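PDB 1Q42: mRNA transport regulator MTR2 from Candida albicans, which affects the transport of mRNA from the nucleus to the cytoplasm and interacts with the export factor MEX67. Local coordinates for residues Y58-I72 with E85-Q97. Numbering follows the deposited sequence.
Sequences YATQLGSNLKRSSAI and EDCKLQFQKKWLQ
Lys88 NZ is gripped by several oxygens at once: it donates to Ser64 O and to Leu66 O, each at 3.0 Å, and to a water that in turn donates to Thr60 O. Leu66 O is met with a C=O...N angle of 151°, whereas Ser64 O is approached from above its carbonyl plane. The lysine can span the distance because its chain is straight from CG onward and CG lies anti to the backbone N (chi1 177°), which carries the ammonium from the helix into the loop; a salt bridge to Glu181 probably balances its charge. Arg68 crosses this chain at about a right angle, one face of its guanidinium lying over Lys88 CD, 3.4 Å from NH2. Its NH1 forms a salt bridge with Asp86 OD2 at 2.9 Å. That same OD2 accepts from Leu89 N, so Asp86 both N-caps helix 87-96 and ties it to the corner after strand 66-67. A further water bridges Arg68 NH2 and Gln92 OE1. One turn along from Lys88, the Gln92 amide reaches the other half of the loop, where NE2 donates to Leu62 O (3.0 Å) almost within its own plane. Apolar groups fill in alongside: Leu66 CD1 lies 3.8 Å from Phe91 CD2, Ile72 CD1 rests against Phe91 CB, and Leu62 CD1 meets the edge of the Trp95 ring. At the far end Leu96 CD1 touches the Tyr58 ring edge. In this NTF2-like fold, helix 87-96 is thus fastened to the connection between helix 55-59 and strand 70-74, while Phe91 and Ile72 pack on Met186 of strand 183-192 and Trp95 reaches strand 101-113.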
loop_
_atom_site.group_PDB
_atom_site.type_symbol
_atom_site.label_atom_id
_atom_site.label_comp_id
_atom_site.label_asym_id
_atom_site.label_seq_id
_atom_site.Cartn_x
_atom_site.Cartn_y
_atom_site.Cartn_z
ATOM N N TYR A 58 14.107 -1.536 2.152
ATOM C CA TYR A 58 12.945 -0.737 2.549
ATOM C C TYR A 58 11.833 -0.828 1.506
ATOM O O TYR A 58 10.678 -1.093 1.834
ATOM C CB TYR A 58 13.328 0.725 2.727
ATOM C CG TYR A 58 12.154 1.652 2.957
ATOM C CD1 TYR A 58 11.459 1.641 4.163
ATOM C CD2 TYR A 58 11.752 2.547 1.974
ATOM C CE1 TYR A 58 10.378 2.488 4.379
ATOM C CE2 TYR A 58 10.667 3.399 2.178
ATOM C CZ TYR A 58 9.993 3.375 3.387
ATOM O OH TYR A 58 8.922 4.198 3.623
ATOM N N ALA A 59 12.183 -0.561 0.262
ATOM C CA ALA A 59 11.200 -0.514 -0.809
ATOM C C ALA A 59 10.461 -1.842 -0.976
ATOM O O ALA A 59 9.259 -1.845 -1.253
ATOM C CB ALA A 59 11.864 -0.090 -2.102
ATOM N N THR A 60 11.152 -2.974 -0.781
ATOM C CA THR A 60 10.512 -4.282 -0.953
ATOM C C THR A 60 9.495 -4.619 0.141
ATOM O O THR A 60 8.730 -5.568 0.004
ATOM C CB THR A 60 11.549 -5.432 -1.109
ATOM O OG1 THR A 60 12.393 -5.483 0.041
ATOM C CG2 THR A 60 12.481 -5.166 -2.272
ATOM N N GLN A 61 9.472 -3.848 1.219
ATOM C CA GLN A 61 8.467 -4.024 2.269
ATOM C C GLN A 61 7.190 -3.230 2.008
ATOM O O GLN A 61 6.194 -3.454 2.676
ATOM C CB GLN A 61 9.024 -3.589 3.616
ATOM C CG GLN A 61 10.220 -4.391 4.073
ATOM C CD GLN A 61 10.787 -3.859 5.359
ATOM O OE1 GLN A 61 10.185 -4.029 6.427
ATOM N NE2 GLN A 61 11.936 -3.194 5.270
ATOM N N LEU A 62 7.223 -2.309 1.049
ATOM C CA LEU A 62 6.057 -1.463 0.754
ATOM C C LEU A 62 5.028 -2.318 0.033
ATOM O O LEU A 62 5.352 -2.959 -0.968
ATOM C CB LEU A 62 6.447 -0.263 -0.120
ATOM C CG LEU A 62 7.518 0.682 0.462
ATOM C CD1 LEU A 62 7.955 1.660 -0.586
ATOM C CD2 LEU A 62 7.041 1.398 1.704
ATOM N N GLY A 63 3.804 -2.376 0.548
ATOM C CA GLY A 63 2.792 -3.234 -0.043
ATOM C C GLY A 63 3.209 -4.698 -0.133
ATOM O O GLY A 63 2.946 -5.381 -1.125
ATOM N N SER A 64 3.873 -5.197 0.903
ATOM C CA SER A 64 4.498 -6.518 0.814
ATOM C C SER A 64 3.505 -7.663 0.607
ATOM O O SER A 64 3.898 -8.746 0.137
ATOM C CB SER A 64 5.338 -6.807 2.056
ATOM O OG SER A 64 4.531 -6.782 3.206
ATOM N N ASN A 65 2.234 -7.446 0.943
ATOM C CA ASN A 65 1.226 -8.493 0.735
ATOM C C ASN A 65 0.796 -8.669 -0.727
ATOM O O ASN A 65 0.048 -9.595 -1.053
ATOM C CB ASN A 65 0.005 -8.255 1.616
ATOM C CG ASN A 65 0.318 -8.372 3.104
ATOM O OD1 ASN A 65 0.179 -7.405 3.841
ATOM N ND2 ASN A 65 0.746 -9.560 3.544
ATOM N N LEU A 66 1.269 -7.792 -1.610
ATOM C CA LEU A 66 1.005 -7.935 -3.033
ATOM C C LEU A 66 1.697 -9.166 -3.578
ATOM O O LEU A 66 2.810 -9.478 -3.184
ATOM C CB LEU A 66 1.499 -6.711 -3.793
ATOM C CG LEU A 66 0.734 -5.415 -3.577
ATOM C CD1 LEU A 66 1.571 -4.236 -4.098
ATOM C CD2 LEU A 66 -0.621 -5.464 -4.282
ATOM N N LYS A 67 1.022 -9.869 -4.482
ATOM C CA LYS A 67 1.657 -10.921 -5.263
ATOM C C LYS A 67 2.558 -10.302 -6.330
ATOM O O LYS A 67 2.268 -9.237 -6.867
ATOM C CB LYS A 67 0.597 -11.819 -5.920
ATOM C CG LYS A 67 -0.136 -12.688 -4.932
ATOM C CD LYS A 67 -1.001 -13.736 -5.625
ATOM C CE LYS A 67 -1.827 -14.500 -4.616
ATOM N NZ LYS A 67 -2.491 -15.692 -5.194
ATOM N N ARG A 68 3.657 -10.988 -6.641
ATOM C CA ARG A 68 4.566 -10.553 -7.686
ATOM C C ARG A 68 3.825 -10.233 -8.995
ATOM O O ARG A 68 4.112 -9.218 -9.633
ATOM C CB ARG A 68 5.667 -11.616 -7.903
ATOM C CG ARG A 68 6.935 -11.064 -8.485
ATOM C CD ARG A 68 8.225 -11.273 -7.670
ATOM N NE ARG A 68 8.238 -10.606 -6.356
ATOM C CZ ARG A 68 8.426 -9.288 -6.121
ATOM N NH1 ARG A 68 8.595 -8.405 -7.104
ATOM N NH2 ARG A 68 8.434 -8.852 -4.869
ATOM N N SER A 69 2.834 -11.055 -9.343
ATOM C CA SER A 69 2.077 -10.911 -10.593
ATOM C C SER A 69 0.663 -10.341 -10.399
ATOM O O SER A 69 -0.248 -10.601 -11.199
ATOM C CB SER A 69 1.975 -12.261 -11.293
ATOM O OG SER A 69 1.116 -13.144 -10.599
ATOM N N SER A 70 0.473 -9.581 -9.336
ATOM C CA SER A 70 -0.816 -8.930 -9.099
ATOM C C SER A 70 -1.134 -7.925 -10.212
ATOM O O SER A 70 -0.219 -7.382 -10.851
ATOM C CB SER A 70 -0.833 -8.233 -7.737
ATOM O OG SER A 70 0.321 -7.446 -7.547
ATOM N N ALA A 71 -2.426 -7.700 -10.444
ATOM C CA ALA A 71 -2.905 -6.659 -11.351
ATOM C C ALA A 71 -3.020 -5.399 -10.506
ATOM O O ALA A 71 -3.739 -5.410 -9.522
ATOM C CB ALA A 71 -4.289 -7.031 -11.917
ATOM N N ILE A 72 -2.277 -4.355 -10.841
ATOM C CA ILE A 72 -2.259 -3.115 -10.034
ATOM C C ILE A 72 -2.656 -1.936 -10.908
ATOM O O ILE A 72 -2.196 -1.815 -12.079
ATOM C CB ILE A 72 -0.866 -2.862 -9.420
ATOM C CG1 ILE A 72 -0.458 -4.040 -8.535
ATOM C CG2 ILE A 72 -0.861 -1.548 -8.620
ATOM C CD1 ILE A 72 0.950 -3.985 -8.019
ATOM N N GLU A 85 10.768 -6.048 -14.978
ATOM C CA GLU A 85 10.138 -5.684 -13.702
ATOM C C GLU A 85 8.664 -6.053 -13.672
ATOM O O GLU A 85 7.881 -5.594 -14.500
ATOM C CB GLU A 85 10.275 -4.180 -13.432
ATOM C CG GLU A 85 11.683 -3.647 -13.555
ATOM C CD GLU A 85 11.786 -2.217 -13.082
ATOM O OE1 GLU A 85 10.872 -1.423 -13.414
ATOM O OE2 GLU A 85 12.757 -1.900 -12.370
ATOM N N ASP A 86 8.281 -6.884 -12.714
ATOM C CA ASP A 86 6.875 -7.256 -12.566
ATOM C C ASP A 86 6.111 -6.119 -11.923
ATOM O O ASP A 86 6.686 -5.110 -11.498
ATOM C CB ASP A 86 6.691 -8.549 -11.754
ATOM C CG ASP A 86 7.373 -8.503 -10.397
ATOM O OD1 ASP A 86 8.131 -9.444 -10.110
ATOM O OD2 ASP A 86 7.222 -7.610 -9.534
ATOM N N CYS A 87 4.800 -6.285 -11.853
ATOM C CA CYS A 87 3.948 -5.196 -11.415
ATOM C C CYS A 87 4.189 -4.802 -9.975
ATOM O O CYS A 87 4.104 -3.631 -9.656
ATOM C CB CYS A 87 2.488 -5.566 -11.631
ATOM S SG CYS A 87 2.089 -5.541 -13.402
ATOM N N LYS A 88 4.452 -5.772 -9.102
ATOM C CA LYS A 88 4.693 -5.448 -7.691
ATOM C C LYS A 88 5.904 -4.535 -7.566
ATOM O O LYS A 88 5.888 -3.527 -6.843
ATOM C CB LYS A 88 4.939 -6.718 -6.883
ATOM C CG LYS A 88 5.269 -6.458 -5.426
ATOM C CD LYS A 88 5.203 -7.733 -4.618
ATOM C CE LYS A 88 5.486 -7.483 -3.134
ATOM N NZ LYS A 88 5.569 -8.768 -2.375
ATOM N N LEU A 89 6.958 -4.886 -8.282
ATOM C CA LEU A 89 8.205 -4.105 -8.226
ATOM C C LEU A 89 8.010 -2.707 -8.757
ATOM O O LEU A 89 8.456 -1.738 -8.148
ATOM C CB LEU A 89 9.316 -4.815 -9.002
ATOM C CG LEU A 89 10.683 -4.132 -9.094
ATOM C CD1 LEU A 89 11.177 -3.682 -7.717
ATOM C CD2 LEU A 89 11.690 -5.078 -9.743
ATOM N N GLN A 90 7.343 -2.579 -9.895
ATOM C CA GLN A 90 7.040 -1.264 -10.434
ATOM C C GLN A 90 6.217 -0.422 -9.453
ATOM O O GLN A 90 6.469 0.772 -9.309
ATOM C CB GLN A 90 6.311 -1.367 -11.760
ATOM C CG GLN A 90 7.195 -1.768 -12.894
ATOM C CD GLN A 90 6.452 -1.783 -14.187
ATOM O OE1 GLN A 90 5.936 -0.761 -14.628
ATOM N NE2 GLN A 90 6.342 -2.949 -14.775
ATOM N N PHE A 91 5.237 -1.037 -8.787
ATOM C CA PHE A 91 4.447 -0.310 -7.781
ATOM C C PHE A 91 5.327 0.165 -6.642
ATOM O O PHE A 91 5.207 1.317 -6.186
ATOM C CB PHE A 91 3.297 -1.134 -7.203
ATOM C CG PHE A 91 2.644 -0.474 -6.037
ATOM C CD1 PHE A 91 1.737 0.548 -6.237
ATOM C CD2 PHE A 91 2.985 -0.822 -4.744
ATOM C CE1 PHE A 91 1.170 1.211 -5.164
ATOM C CE2 PHE A 91 2.422 -0.153 -3.672
ATOM C CZ PHE A 91 1.515 0.854 -3.891
ATOM N N GLN A 92 6.217 -0.701 -6.176
ATOM C CA GLN A 92 7.067 -0.335 -5.038
ATOM C C GLN A 92 7.973 0.827 -5.405
ATOM O O GLN A 92 8.187 1.738 -4.594
ATOM C CB GLN A 92 7.900 -1.525 -4.570
ATOM C CG GLN A 92 7.108 -2.504 -3.722
ATOM C CD GLN A 92 7.793 -3.840 -3.487
ATOM O OE1 GLN A 92 8.730 -4.212 -4.193
ATOM N NE2 GLN A 92 7.323 -4.570 -2.472
ATOM N N LYS A 93 8.470 0.826 -6.638
ATOM C CA LYS A 93 9.343 1.914 -7.102
ATOM C C LYS A 93 8.570 3.238 -7.225
ATOM O O LYS A 93 9.117 4.322 -6.982
ATOM C CB LYS A 93 9.970 1.545 -8.440
ATOM C CG LYS A 93 11.054 0.504 -8.343
ATOM C CD LYS A 93 11.665 0.221 -9.723
ATOM C CE LYS A 93 12.973 0.935 -9.948
ATOM N NZ LYS A 93 13.789 0.273 -11.021
ATOM N N LYS A 94 7.297 3.144 -7.591
ATOM C CA LYS A 94 6.436 4.314 -7.720
ATOM C C LYS A 94 6.109 4.860 -6.352
ATOM O O LYS A 94 6.161 6.069 -6.129
ATOM C CB LYS A 94 5.116 3.957 -8.419
ATOM C CG LYS A 94 5.202 3.961 -9.932
ATOM C CD LYS A 94 3.926 3.388 -10.557
ATOM C CE LYS A 94 3.433 4.245 -11.708
ATOM N NZ LYS A 94 4.283 4.081 -12.915
ATOM N N TRP A 95 5.718 3.964 -5.452
ATOM C CA TRP A 95 5.261 4.367 -4.101
ATOM C C TRP A 95 6.415 4.937 -3.286
ATOM O O TRP A 95 6.239 5.882 -2.496
ATOM C CB TRP A 95 4.579 3.182 -3.369
ATOM C CG TRP A 95 3.913 3.612 -2.112
ATOM C CD1 TRP A 95 4.343 3.402 -0.835
ATOM C CD2 TRP A 95 2.718 4.397 -2.009
ATOM N NE1 TRP A 95 3.493 4.021 0.057
ATOM C CE2 TRP A 95 2.479 4.625 -0.637
ATOM C CE3 TRP A 95 1.807 4.916 -2.941
ATOM C CZ2 TRP A 95 1.371 5.350 -0.168
ATOM C CZ3 TRP A 95 0.708 5.643 -2.476
ATOM C CH2 TRP A 95 0.498 5.849 -1.102
ATOM N N LEU A 96 7.608 4.408 -3.524
ATOM C CA LEU A 96 8.825 4.864 -2.860
ATOM C C LEU A 96 9.068 6.365 -3.048
ATOM O O LEU A 96 9.645 7.033 -2.161
ATOM C CB LEU A 96 10.015 4.065 -3.412
ATOM C CG LEU A 96 11.407 4.485 -2.945
ATOM C CD1 LEU A 96 11.564 4.169 -1.477
ATOM C CD2 LEU A 96 12.439 3.762 -3.795
ATOM N N GLN A 97 8.650 6.893 -4.199
ATOM C CA GLN A 97 8.849 8.311 -4.519
ATOM C C GLN A 97 7.858 9.270 -3.840
ATOM O O GLN A 97 8.067 10.486 -3.865
ATOM C CB GLN A 97 8.846 8.546 -6.034
ATOM C CG GLN A 97 9.872 7.741 -6.829
ATOM C CD GLN A 97 11.291 7.826 -6.265
ATOM O OE1 GLN A 97 11.877 8.903 -6.215
ATOM N NE2 GLN A 97 11.836 6.684 -5.834
HETATM O O HOH W 1 7.590 -7.830 -0.545
HETATM O O HOH W 2 3.665 -8.702 -13.023
HETATM O O HOH W 3 9.733 -6.502 -4.978
#